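Local coordinates for galacto-N-biose/lacto-N-biose I transporter substrate-binding protein (Bifidobacterium longum, PDB 2Z8F) that binds the disaccharides galacto-N-biose and lacto-N-biose I, and also lacto-N-tetraose, probably delivering them to an ABC transporter for uptake, at residues V16-L24 and A74-E84; G92-A101 and V294-M305. All coordinates share one frame; numbering follows the deposited sequence.

Contact 1 of 2, residues V16-L24 and A74-E84; sequences VNITYMHRL and APDLAQVGYAE. With NAG (2-acetamido-2-deoxy-beta-D-glucopyranose), chain C; GAL (beta-D-galactopyranose), chain B.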
loop_
_atom_site.group_PDB
_atom_site.type_symbol
_atom_site.label_atom_id
_atom_site.label_comp_id
_atom_site.label_asym_id
_atom_site.label_seq_id
_atom_site.Cartn_x
_atom_site.Cartn_y
_atom_site.Cartn_z
ATOM N N VAL A 16 13.950 -29.685 4.255
ATOM C CA VAL A 16 12.755 -29.060 4.776
ATOM C C VAL A 16 12.092 -28.370 3.592
ATOM O O VAL A 16 12.774 -27.761 2.772
ATOM C CB VAL A 16 13.129 -28.068 5.919
ATOM C CG1 VAL A 16 12.060 -27.010 6.123
ATOM C CG2 VAL A 16 13.383 -28.862 7.210
ATOM N N ASN A 17 10.766 -28.503 3.492
ATOM C CA ASN A 17 10.033 -27.894 2.393
ATOM C C ASN A 17 9.112 -26.823 2.926
ATOM O O ASN A 17 8.285 -27.120 3.780
ATOM C CB ASN A 17 9.211 -28.943 1.673
ATOM C CG ASN A 17 10.069 -29.894 0.856
ATOM O OD1 ASN A 17 10.529 -29.544 -0.229
ATOM N ND2 ASN A 17 10.239 -31.116 1.348
ATOM N N ILE A 18 9.267 -25.616 2.382
ATOM C CA ILE A 18 8.554 -24.399 2.786
ATOM C C ILE A 18 7.693 -23.933 1.617
ATOM O O ILE A 18 8.118 -24.000 0.465
ATOM C CB ILE A 18 9.604 -23.267 3.110
ATOM C CG1 ILE A 18 10.500 -23.687 4.275
ATOM C CG2 ILE A 18 8.938 -21.871 3.356
ATOM C CD1 ILE A 18 9.745 -24.083 5.523
ATOM N N THR A 19 6.481 -23.467 1.903
ATOM C CA THR A 19 5.670 -22.823 0.883
ATOM C C THR A 19 5.498 -21.357 1.220
ATOM O O THR A 19 5.400 -21.011 2.406
ATOM C CB THR A 19 4.295 -23.459 0.747
ATOM O OG1 THR A 19 3.717 -23.684 2.046
ATOM C CG2 THR A 19 4.433 -24.789 0.023
ATOM N N TYR A 20 5.511 -20.524 0.180
ATOM C CA TYR A 20 5.344 -19.050 0.284
ATOM C C TYR A 20 4.308 -18.601 -0.751
ATOM O O TYR A 20 4.530 -18.761 -1.966
ATOM C CB TYR A 20 6.706 -18.376 0.042
ATOM C CG TYR A 20 6.727 -16.861 -0.145
ATOM C CD1 TYR A 20 5.787 -16.024 0.465
ATOM C CD2 TYR A 20 7.739 -16.264 -0.899
ATOM C CE1 TYR A 20 5.853 -14.632 0.304
ATOM C CE2 TYR A 20 7.802 -14.890 -1.076
ATOM C CZ TYR A 20 6.857 -14.077 -0.491
ATOM O OH TYR A 20 6.987 -12.721 -0.730
ATOM N N MET A 21 3.175 -18.073 -0.274
ATOM C CA MET A 21 2.150 -17.490 -1.139
ATOM C C MET A 21 2.277 -15.970 -1.070
ATOM O O MET A 21 2.316 -15.380 0.022
ATOM C CB MET A 21 0.738 -17.894 -0.720
ATOM C CG MET A 21 -0.314 -17.399 -1.705
ATOM S SD MET A 21 -2.036 -17.700 -1.204
ATOM C CE MET A 21 -1.934 -17.816 0.553
ATOM N N HIS A 22 2.374 -15.349 -2.230
ATOM C CA HIS A 22 2.551 -13.905 -2.286
ATOM C C HIS A 22 1.523 -13.289 -3.247
ATOM O O HIS A 22 0.859 -14.013 -4.040
ATOM C CB HIS A 22 3.962 -13.579 -2.774
ATOM C CG HIS A 22 4.197 -13.963 -4.206
ATOM N ND1 HIS A 22 3.845 -13.155 -5.262
ATOM C CD2 HIS A 22 4.697 -15.101 -4.750
ATOM C CE1 HIS A 22 4.136 -13.766 -6.402
ATOM N NE2 HIS A 22 4.653 -14.953 -6.118
ATOM N N ARG A 23 1.409 -11.967 -3.211
ATOM C CA ARG A 23 0.616 -11.265 -4.203
ATOM C C ARG A 23 1.419 -10.129 -4.865
ATOM O O ARG A 23 0.911 -9.038 -5.134
ATOM C CB ARG A 23 -0.750 -10.838 -3.660
ATOM C CG ARG A 23 -0.700 -10.102 -2.298
ATOM C CD ARG A 23 -2.122 -9.704 -1.874
ATOM N NE ARG A 23 -2.197 -9.079 -0.552
ATOM C CZ ARG A 23 -2.113 -7.770 -0.318
ATOM N NH1 ARG A 23 -1.868 -6.910 -1.304
ATOM N NH2 ARG A 23 -2.275 -7.339 0.947
ATOM N N LEU A 24 2.687 -10.426 -5.181
ATOM C CA LEU A 24 3.488 -9.512 -5.962
ATOM C C LEU A 24 3.096 -9.604 -7.436
ATOM O O LEU A 24 2.635 -10.678 -7.870
ATOM C CB LEU A 24 4.996 -9.781 -5.750
ATOM C CG LEU A 24 5.443 -9.630 -4.270
ATOM C CD1 LEU A 24 6.932 -9.936 -4.109
ATOM C CD2 LEU A 24 5.120 -8.258 -3.673
ATOM N N ALA A 74 -2.781 -24.498 4.463
ATOM C CA ALA A 74 -2.166 -23.176 4.407
ATOM C C ALA A 74 -0.672 -23.253 4.088
ATOM O O ALA A 74 -0.027 -24.252 4.409
ATOM C CB ALA A 74 -2.376 -22.459 5.726
ATOM N N PRO A 75 -0.113 -22.190 3.474
ATOM C CA PRO A 75 1.333 -22.178 3.277
ATOM C C PRO A 75 2.069 -21.860 4.576
ATOM O O PRO A 75 1.448 -21.422 5.547
ATOM C CB PRO A 75 1.533 -21.033 2.288
ATOM C CG PRO A 75 0.409 -20.060 2.613
ATOM C CD PRO A 75 -0.758 -20.972 2.928
ATOM N N ASP A 76 3.380 -22.060 4.599
ATOM C CA ASP A 76 4.184 -21.643 5.766
ATOM C C ASP A 76 4.261 -20.130 5.902
ATOM O O ASP A 76 4.173 -19.604 7.026
ATOM C CB ASP A 76 5.598 -22.220 5.651
ATOM C CG ASP A 76 5.583 -23.721 5.630
ATOM O OD1 ASP A 76 5.464 -24.322 6.718
ATOM O OD2 ASP A 76 5.646 -24.296 4.506
ATOM N N LEU A 77 4.404 -19.461 4.758
ATOM C CA LEU A 77 4.632 -18.027 4.666
ATOM C C LEU A 77 3.590 -17.422 3.755
ATOM O O LEU A 77 3.279 -17.986 2.693
ATOM C CB LEU A 77 6.011 -17.754 4.052
ATOM C CG LEU A 77 7.244 -18.068 4.899
ATOM C CD1 LEU A 77 8.513 -18.017 4.072
ATOM C CD2 LEU A 77 7.326 -17.057 6.081
ATOM N N ALA A 78 3.070 -16.260 4.132
ATOM C CA ALA A 78 2.094 -15.572 3.286
ATOM C C ALA A 78 2.226 -14.067 3.391
ATOM O O ALA A 78 2.392 -13.526 4.500
ATOM C CB ALA A 78 0.670 -15.990 3.675
ATOM N N GLN A 79 2.112 -13.380 2.260
ATOM C CA GLN A 79 2.114 -11.915 2.284
ATOM C C GLN A 79 0.897 -11.425 3.080
ATOM O O GLN A 79 -0.220 -11.868 2.832
ATOM C CB GLN A 79 2.060 -11.348 0.863
ATOM C CG GLN A 79 2.059 -9.823 0.838
ATOM C CD GLN A 79 2.145 -9.268 -0.556
ATOM O OE1 GLN A 79 2.537 -9.971 -1.500
ATOM N NE2 GLN A 79 1.790 -7.996 -0.705
ATOM N N VAL A 80 1.121 -10.514 4.032
ATOM C CA VAL A 80 0.031 -9.990 4.846
ATOM C C VAL A 80 0.333 -8.507 4.992
ATOM O O VAL A 80 1.427 -8.136 5.448
ATOM C CB VAL A 80 0.007 -10.651 6.244
ATOM C CG1 VAL A 80 -1.017 -9.964 7.162
ATOM C CG2 VAL A 80 -0.291 -12.150 6.120
ATOM N N GLY A 81 -0.617 -7.670 4.578
ATOM C CA GLY A 81 -0.406 -6.226 4.603
ATOM C C GLY A 81 -0.255 -5.813 6.052
ATOM O O GLY A 81 -0.810 -6.466 6.933
ATOM N N TYR A 82 0.488 -4.735 6.326
ATOM C CA TYR A 82 0.529 -4.251 7.718
ATOM C C TYR A 82 -0.874 -3.997 8.256
ATOM O O TYR A 82 -1.161 -4.311 9.418
ATOM C CB TYR A 82 1.350 -2.977 7.829
ATOM C CG TYR A 82 2.775 -3.129 7.328
ATOM C CD1 TYR A 82 3.592 -4.166 7.786
ATOM C CD2 TYR A 82 3.285 -2.229 6.401
ATOM C CE1 TYR A 82 4.935 -4.300 7.310
ATOM C CE2 TYR A 82 4.600 -2.330 5.924
ATOM C CZ TYR A 82 5.417 -3.368 6.387
ATOM O OH TYR A 82 6.717 -3.477 5.914
ATOM N N ALA A 83 -1.728 -3.433 7.404
ATOM C CA ALA A 83 -3.129 -3.141 7.753
ATOM C C ALA A 83 -3.950 -4.383 8.023
ATOM O O ALA A 83 -5.009 -4.311 8.668
ATOM C CB ALA A 83 -3.785 -2.330 6.669
ATOM N N GLU A 84 -3.483 -5.518 7.493
ATOM C CA GLU A 84 -4.174 -6.793 7.627
ATOM C C GLU A 84 -3.688 -7.614 8.817
ATOM O O GLU A 84 -4.368 -8.546 9.241
ATOM C CB GLU A 84 -3.945 -7.643 6.376
ATOM C CG GLU A 84 -4.602 -7.074 5.124
ATOM C CD GLU A 84 -4.359 -7.900 3.852
ATOM O OE1 GLU A 84 -3.230 -8.424 3.657
ATOM O OE2 GLU A 84 -5.306 -7.986 3.026
HETATM C C1 NAG C . -4.747 -3.490 -3.906
HETATM C C2 NAG C . -3.546 -3.788 -3.007
HETATM C C3 NAG C . -2.183 -3.649 -3.700
HETATM C C4 NAG C . -2.217 -4.373 -5.076
HETATM C C5 NAG C . -3.430 -3.844 -5.851
HETATM C C6 NAG C . -3.468 -4.380 -7.286
HETATM C C7 NAG C . -3.604 -3.409 -0.626
HETATM C C8 NAG C . -3.661 -2.392 0.483
HETATM N N2 NAG C . -3.623 -2.888 -1.840
HETATM O O3 NAG C . -1.307 -4.221 -2.739
HETATM O O4 NAG C . -1.048 -4.053 -5.788
HETATM O O5 NAG C . -4.593 -4.203 -5.126
HETATM O O6 NAG C . -3.674 -5.769 -7.237
HETATM O O7 NAG C . -3.517 -4.605 -0.345
HETATM C C1 GAL B . 0.048 -3.742 -2.798
HETATM C C2 GAL B . 0.673 -3.996 -1.430
HETATM C C3 GAL B . 2.150 -3.644 -1.487
HETATM C C4 GAL B . 2.840 -4.411 -2.633
HETATM C C5 GAL B . 2.126 -4.136 -3.959
HETATM C C6 GAL B . 2.679 -4.968 -5.116
HETATM O O2 GAL B . 0.041 -3.150 -0.480
HETATM O O3 GAL B . 2.712 -3.956 -0.241
HETATM O O4 GAL B . 2.804 -5.766 -2.277
HETATM O O5 GAL B . 0.745 -4.458 -3.834
HETATM O O6 GAL B . 2.198 -4.444 -6.337
HETATM O O HOH W 1 6.907 -26.939 6.287
HETATM O O HOH W 2 4.501 -26.233 3.409
HETATM O O HOH W 3 5.061 -10.815 -0.525
HETATM O O HOH W 4 -2.541 -10.525 1.886
#
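The side chains of Arg23 and Gln79 run roughly perpendicular to each other beside the bound glycan. The Gln79 chain is extended, with CG anti to the backbone N (chi1 180°), and its amide reaches the loop that follows strand 16-22. There Arg23 N donates to Gln79 OE1 at 2.9 Å, from above the carbonyl plane. The amide lies 22° from parallel with the guanidinium, its NE2 over one face near the rim. Gln79 NE2 also donates to O4 of the galactose at 2.9 Å, and is hydrogen-bonded to Ser290 OG.

Arg23 NH1 makes weak bonds to O3 and O7 of the N-acetylglucosamine. Its NH2 forms a salt bridge with Glu84 OE1 at 3.1 Å. The carboxylate stands nearly upright to the guanidinium, 81° between planes. Gly81 N grips the same oxygen, which helps to fix the carboxylate.

At the other end, Thr19 N donates to the anti lone pair of Asp76 OD2 at 2.9 Å, and Asp76 N donates to Thr19 OG1 at 3.0 Å. The other oxygen, Asp76 OD1, is hydrogen-bonded to Ser298 OG. Between these ends the strands run parallel, with Met21 N bonded to Leu77 O. They end at the sugar pocket, which includes Arg23, Leu24 and Gln79, as in other solute-binding proteins, whose ligand sits at the C-terminal ends of such strands.

Strand 16-22 lies between 47-53 and 77-81 in the mixed sheet. Helix 61-71 covers Met21 and Ala78 on one face, and helix 301-311 covers Tyr20 and Leu77 on the other.

Contact 2 of 2, residues G92-A101 and V294-M305; sequences GLLQDVTQYA and VLKNSKHPKEAM. With ZN (zinc ion), chain E.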
loop_
_atom_site.group_PDB
_atom_site.type_symbol
_atom_site.label_atom_id
_atom_site.label_comp_id
_atom_site.label_asym_id
_atom_site.label_seq_id
_atom_site.Cartn_x
_atom_site.Cartn_y
_atom_site.Cartn_z
ATOM N N GLY A 92 -6.502 -15.691 14.788
ATOM C CA GLY A 92 -5.673 -16.832 15.221
ATOM C C GLY A 92 -4.933 -17.534 14.091
ATOM O O GLY A 92 -4.632 -18.734 14.182
ATOM N N LEU A 93 -4.617 -16.795 13.029
ATOM C CA LEU A 93 -3.999 -17.393 11.840
ATOM C C LEU A 93 -2.459 -17.368 11.820
ATOM O O LEU A 93 -1.840 -17.967 10.930
ATOM C CB LEU A 93 -4.535 -16.732 10.564
ATOM C CG LEU A 93 -6.060 -16.627 10.420
ATOM C CD1 LEU A 93 -6.357 -15.911 9.111
ATOM C CD2 LEU A 93 -6.721 -18.021 10.462
ATOM N N LEU A 94 -1.855 -16.678 12.783
ATOM C CA LEU A 94 -0.404 -16.484 12.788
ATOM C C LEU A 94 0.320 -17.319 13.831
ATOM O O LEU A 94 -0.288 -17.790 14.796
ATOM C CB LEU A 94 -0.075 -15.002 13.026
ATOM C CG LEU A 94 -0.808 -14.019 12.103
ATOM C CD1 LEU A 94 -0.335 -12.605 12.324
ATOM C CD2 LEU A 94 -0.619 -14.402 10.629
ATOM N N GLN A 95 1.629 -17.467 13.629
ATOM C CA GLN A 95 2.522 -18.124 14.579
ATOM C C GLN A 95 3.543 -17.136 15.144
ATOM O O GLN A 95 4.210 -16.430 14.393
ATOM C CB GLN A 95 3.271 -19.263 13.880
ATOM C CG GLN A 95 4.078 -20.066 14.865
ATOM C CD GLN A 95 4.718 -21.320 14.290
ATOM O OE1 GLN A 95 5.728 -21.767 14.806
ATOM N NE2 GLN A 95 4.128 -21.896 13.244
ATOM N N ASP A 96 3.644 -17.083 16.474
ATOM C CA ASP A 96 4.639 -16.272 17.166
ATOM C C ASP A 96 6.037 -16.760 16.785
ATOM O O ASP A 96 6.384 -17.911 17.055
ATOM C CB ASP A 96 4.407 -16.430 18.680
ATOM C CG ASP A 96 5.446 -15.722 19.528
ATOM O OD1 ASP A 96 6.428 -15.202 18.979
ATOM O OD2 ASP A 96 5.286 -15.726 20.782
ATOM N N VAL A 97 6.803 -15.904 16.118
ATOM C CA VAL A 97 8.174 -16.231 15.683
ATOM C C VAL A 97 9.171 -15.233 16.262
ATOM O O VAL A 97 10.222 -14.939 15.666
ATOM C CB VAL A 97 8.306 -16.307 14.140
ATOM C CG1 VAL A 97 7.644 -17.578 13.599
ATOM C CG2 VAL A 97 7.727 -15.069 13.457
ATOM N N THR A 98 8.834 -14.675 17.425
ATOM C CA THR A 98 9.681 -13.675 18.060
ATOM C C THR A 98 11.158 -14.074 18.160
ATOM O O THR A 98 12.046 -13.265 17.852
ATOM C CB THR A 98 9.136 -13.325 19.464
ATOM O OG1 THR A 98 7.781 -12.879 19.329
ATOM C CG2 THR A 98 9.948 -12.205 20.105
ATOM N N GLN A 99 11.406 -15.310 18.588
ATOM C CA GLN A 99 12.778 -15.768 18.810
ATOM C C GLN A 99 13.583 -15.847 17.501
ATOM O O GLN A 99 14.827 -15.857 17.525
ATOM C CB GLN A 99 12.800 -17.110 19.532
ATOM C CG GLN A 99 12.242 -18.300 18.755
ATOM C CD GLN A 99 12.737 -19.631 19.328
ATOM O OE1 GLN A 99 13.879 -19.739 19.798
ATOM N NE2 GLN A 99 11.882 -20.647 19.281
ATOM N N TYR A 100 12.872 -15.907 16.372
ATOM C CA TYR A 100 13.535 -15.891 15.061
ATOM C C TYR A 100 13.640 -14.488 14.490
ATOM O O TYR A 100 14.706 -14.086 14.054
ATOM C CB TYR A 100 12.839 -16.837 14.074
ATOM C CG TYR A 100 12.621 -18.214 14.652
ATOM C CD1 TYR A 100 13.706 -19.025 14.989
ATOM C CD2 TYR A 100 11.332 -18.707 14.874
ATOM C CE1 TYR A 100 13.528 -20.274 15.550
ATOM C CE2 TYR A 100 11.136 -19.962 15.433
ATOM C CZ TYR A 100 12.253 -20.753 15.741
ATOM O OH TYR A 100 12.063 -21.992 16.276
ATOM N N ALA A 101 12.533 -13.735 14.512
ATOM C CA ALA A 101 12.546 -12.332 14.082
ATOM C C ALA A 101 13.689 -11.522 14.709
ATOM O O ALA A 101 14.332 -10.745 14.022
ATOM C CB ALA A 101 11.191 -11.651 14.371
ATOM N N VAL A 294 4.455 -15.771 9.194
ATOM C CA VAL A 294 4.490 -17.222 9.366
ATOM C C VAL A 294 3.131 -17.636 9.915
ATOM O O VAL A 294 2.653 -17.047 10.896
ATOM C CB VAL A 294 5.626 -17.668 10.329
ATOM C CG1 VAL A 294 5.637 -19.199 10.456
ATOM C CG2 VAL A 294 6.987 -17.164 9.808
ATOM N N LEU A 295 2.496 -18.612 9.271
ATOM C CA LEU A 295 1.122 -18.985 9.622
ATOM C C LEU A 295 1.077 -20.021 10.748
ATOM O O LEU A 295 2.069 -20.693 11.020
ATOM C CB LEU A 295 0.356 -19.457 8.377
ATOM C CG LEU A 295 0.195 -18.389 7.286
ATOM C CD1 LEU A 295 -0.806 -18.826 6.228
ATOM C CD2 LEU A 295 -0.217 -17.022 7.901
ATOM N N LYS A 296 -0.092 -20.121 11.382
ATOM C CA LYS A 296 -0.308 -20.859 12.632
ATOM C C LYS A 296 0.372 -22.223 12.772
ATOM O O LYS A 296 1.103 -22.456 13.744
ATOM C CB LYS A 296 -1.811 -20.994 12.882
ATOM C CG LYS A 296 -2.192 -21.652 14.193
ATOM C CD LYS A 296 -3.682 -21.961 14.199
ATOM C CE LYS A 296 -4.018 -23.000 15.246
ATOM N NZ LYS A 296 -3.855 -22.470 16.635
ATOM N N ASN A 297 0.130 -23.101 11.816
ATOM C CA ASN A 297 0.586 -24.476 11.924
ATOM C C ASN A 297 1.762 -24.815 10.995
ATOM O O ASN A 297 1.954 -25.986 10.626
ATOM C CB ASN A 297 -0.579 -25.429 11.664
ATOM C CG ASN A 297 -1.754 -25.226 12.630
ATOM O OD1 ASN A 297 -2.875 -24.976 12.191
ATOM N ND2 ASN A 297 -1.504 -25.353 13.931
ATOM N N SER A 298 2.547 -23.808 10.612
ATOM C CA SER A 298 3.844 -24.095 9.994
ATOM C C SER A 298 4.706 -24.900 10.961
ATOM O O SER A 298 4.882 -24.521 12.108
ATOM C CB SER A 298 4.599 -22.830 9.593
ATOM O OG SER A 298 5.898 -23.189 9.119
ATOM N N LYS A 299 5.250 -26.005 10.461
ATOM C CA LYS A 299 6.112 -26.891 11.234
ATOM C C LYS A 299 7.558 -26.400 11.263
ATOM O O LYS A 299 8.371 -26.897 12.055
ATOM C CB LYS A 299 6.085 -28.297 10.610
ATOM C CG LYS A 299 4.682 -28.891 10.414
ATOM C CD LYS A 299 3.964 -29.068 11.758
ATOM C CE LYS A 299 4.051 -30.518 12.267
ATOM N NZ LYS A 299 3.917 -30.598 13.745
ATOM N N HIS A 300 7.883 -25.438 10.394
ATOM C CA HIS A 300 9.261 -25.009 10.230
ATOM C C HIS A 300 9.424 -23.511 10.280
ATOM O O HIS A 300 9.926 -22.915 9.332
ATOM C CB HIS A 300 9.864 -25.610 8.952
ATOM C CG HIS A 300 9.955 -27.105 8.999
ATOM N ND1 HIS A 300 10.906 -27.768 9.746
ATOM C CD2 HIS A 300 9.180 -28.063 8.435
ATOM C CE1 HIS A 300 10.717 -29.073 9.629
ATOM N NE2 HIS A 300 9.683 -29.278 8.828
ATOM N N PRO A 301 9.019 -22.887 11.411
ATOM C CA PRO A 301 9.162 -21.434 11.520
ATOM C C PRO A 301 10.598 -20.935 11.408
ATOM O O PRO A 301 10.815 -19.869 10.845
ATOM C CB PRO A 301 8.626 -21.122 12.921
ATOM C CG PRO A 301 8.707 -22.411 13.673
ATOM C CD PRO A 301 8.469 -23.485 12.640
ATOM N N LYS A 302 11.577 -21.670 11.937
ATOM C CA LYS A 302 12.959 -21.194 11.846
ATOM C C LYS A 302 13.448 -21.079 10.413
ATOM O O LYS A 302 14.040 -20.080 10.021
ATOM C CB LYS A 302 13.923 -22.094 12.623
ATOM C CG LYS A 302 15.315 -21.513 12.652
ATOM C CD LYS A 302 16.273 -22.197 13.592
ATOM C CE LYS A 302 17.591 -21.434 13.579
ATOM N NZ LYS A 302 18.609 -21.926 14.581
ATOM N N GLU A 303 13.225 -22.131 9.636
ATOM C CA GLU A 303 13.688 -22.118 8.261
ATOM C C GLU A 303 12.828 -21.224 7.357
ATOM O O GLU A 303 13.332 -20.605 6.431
ATOM C CB GLU A 303 13.788 -23.549 7.712
ATOM C CG GLU A 303 14.784 -24.426 8.462
ATOM C CD GLU A 303 14.196 -25.015 9.728
ATOM O OE1 GLU A 303 13.001 -25.430 9.711
ATOM O OE2 GLU A 303 14.920 -25.072 10.768
ATOM N N ALA A 304 11.527 -21.146 7.624
ATOM C CA ALA A 304 10.712 -20.157 6.967
ATOM C C ALA A 304 11.289 -18.750 7.132
ATOM O O ALA A 304 11.383 -17.988 6.169
ATOM C CB ALA A 304 9.268 -20.218 7.482
ATOM N N MET A 305 11.686 -18.411 8.359
ATOM C CA MET A 305 12.222 -17.084 8.637
ATOM C C MET A 305 13.636 -16.878 8.080
ATOM O O MET A 305 13.991 -15.786 7.624
ATOM C CB MET A 305 12.178 -16.828 10.143
ATOM C CG MET A 305 10.730 -16.693 10.658
ATOM S SD MET A 305 10.055 -15.066 10.274
ATOM C CE MET A 305 10.812 -14.026 11.556
HETATM ZN ZN ZN E . 12.400 -26.881 10.791
HETATM O O HOH W 5 -3.918 -19.493 17.025
#
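Gln95 carries its CG opposite the backbone N (chi1 -173°) and stays extended, which brings its amide into the turn formed by Leu295 to Ser298. Gln95 NE2 donates to Ser298 O at 3.0 Å, in both the amide and carbonyl planes and on a lone pair, in a nearly straight bond (N-H...O 168°). It also donates to Leu295 O at 3.3 Å. That oxygen takes Ser298 N from the opposite face, so the side chain supports the type I turn. Gln95 OE1 touches Pro301 CG at 3.3 Å.

The Tyr100 ring is sandwiched: Lys302 CA sits over the centre of one face, 3.8 Å above the plane, and Gln99 CG over the other. Lys302 CB meets Tyr100 CE1 at 3.5 Å. Val97 CG1 packs against Pro301 CB and Val294 CB. The Met305 chain bends at chi2 and chi3 and carries CE to Ala101 CB at 3.7 Å.

The backbones also join. Gln95 N donates to Val294 O, and Lys296 N donates to Leu93 O at 2.8 Å. His300 occupies the N-cap position of helix 301-311, and its ND1, with Glu303 OE1 and Asp12, binds a zinc ion.

The contact ties the N-terminal ends of helices 98-104 and 301-311 together beside the mixed sheet. Strand 290-294 leads into it, strand 121-126 borders Leu94 and Ala101, and helix 85-90 covers Leu93 and Leu94.

How the contacts relate
Contacts 1 and 2 are neighbours in one lobe, with centres about 11 Å apart. The start of segment 74-84 joins them. Asp76 OD1 is 2.7 Å from Ser298 OG, a probable hydrogen bond. Asp76 O is 3.0 Å from Leu295 N, also a probable bond. Asp76 therefore connects Thr19 of contact 1 to the turn of contact 2. Leu77 CD1 packs on Ala304 O at 3.6 Å. The glycan touches contact 1, where Arg23, Leu24 and Gln79 line its pocket. The zinc ion of contact 2 lies far from the glycan. The side chain of Ile18, in contact 1, has its nearest atom about 7 Å from that ion.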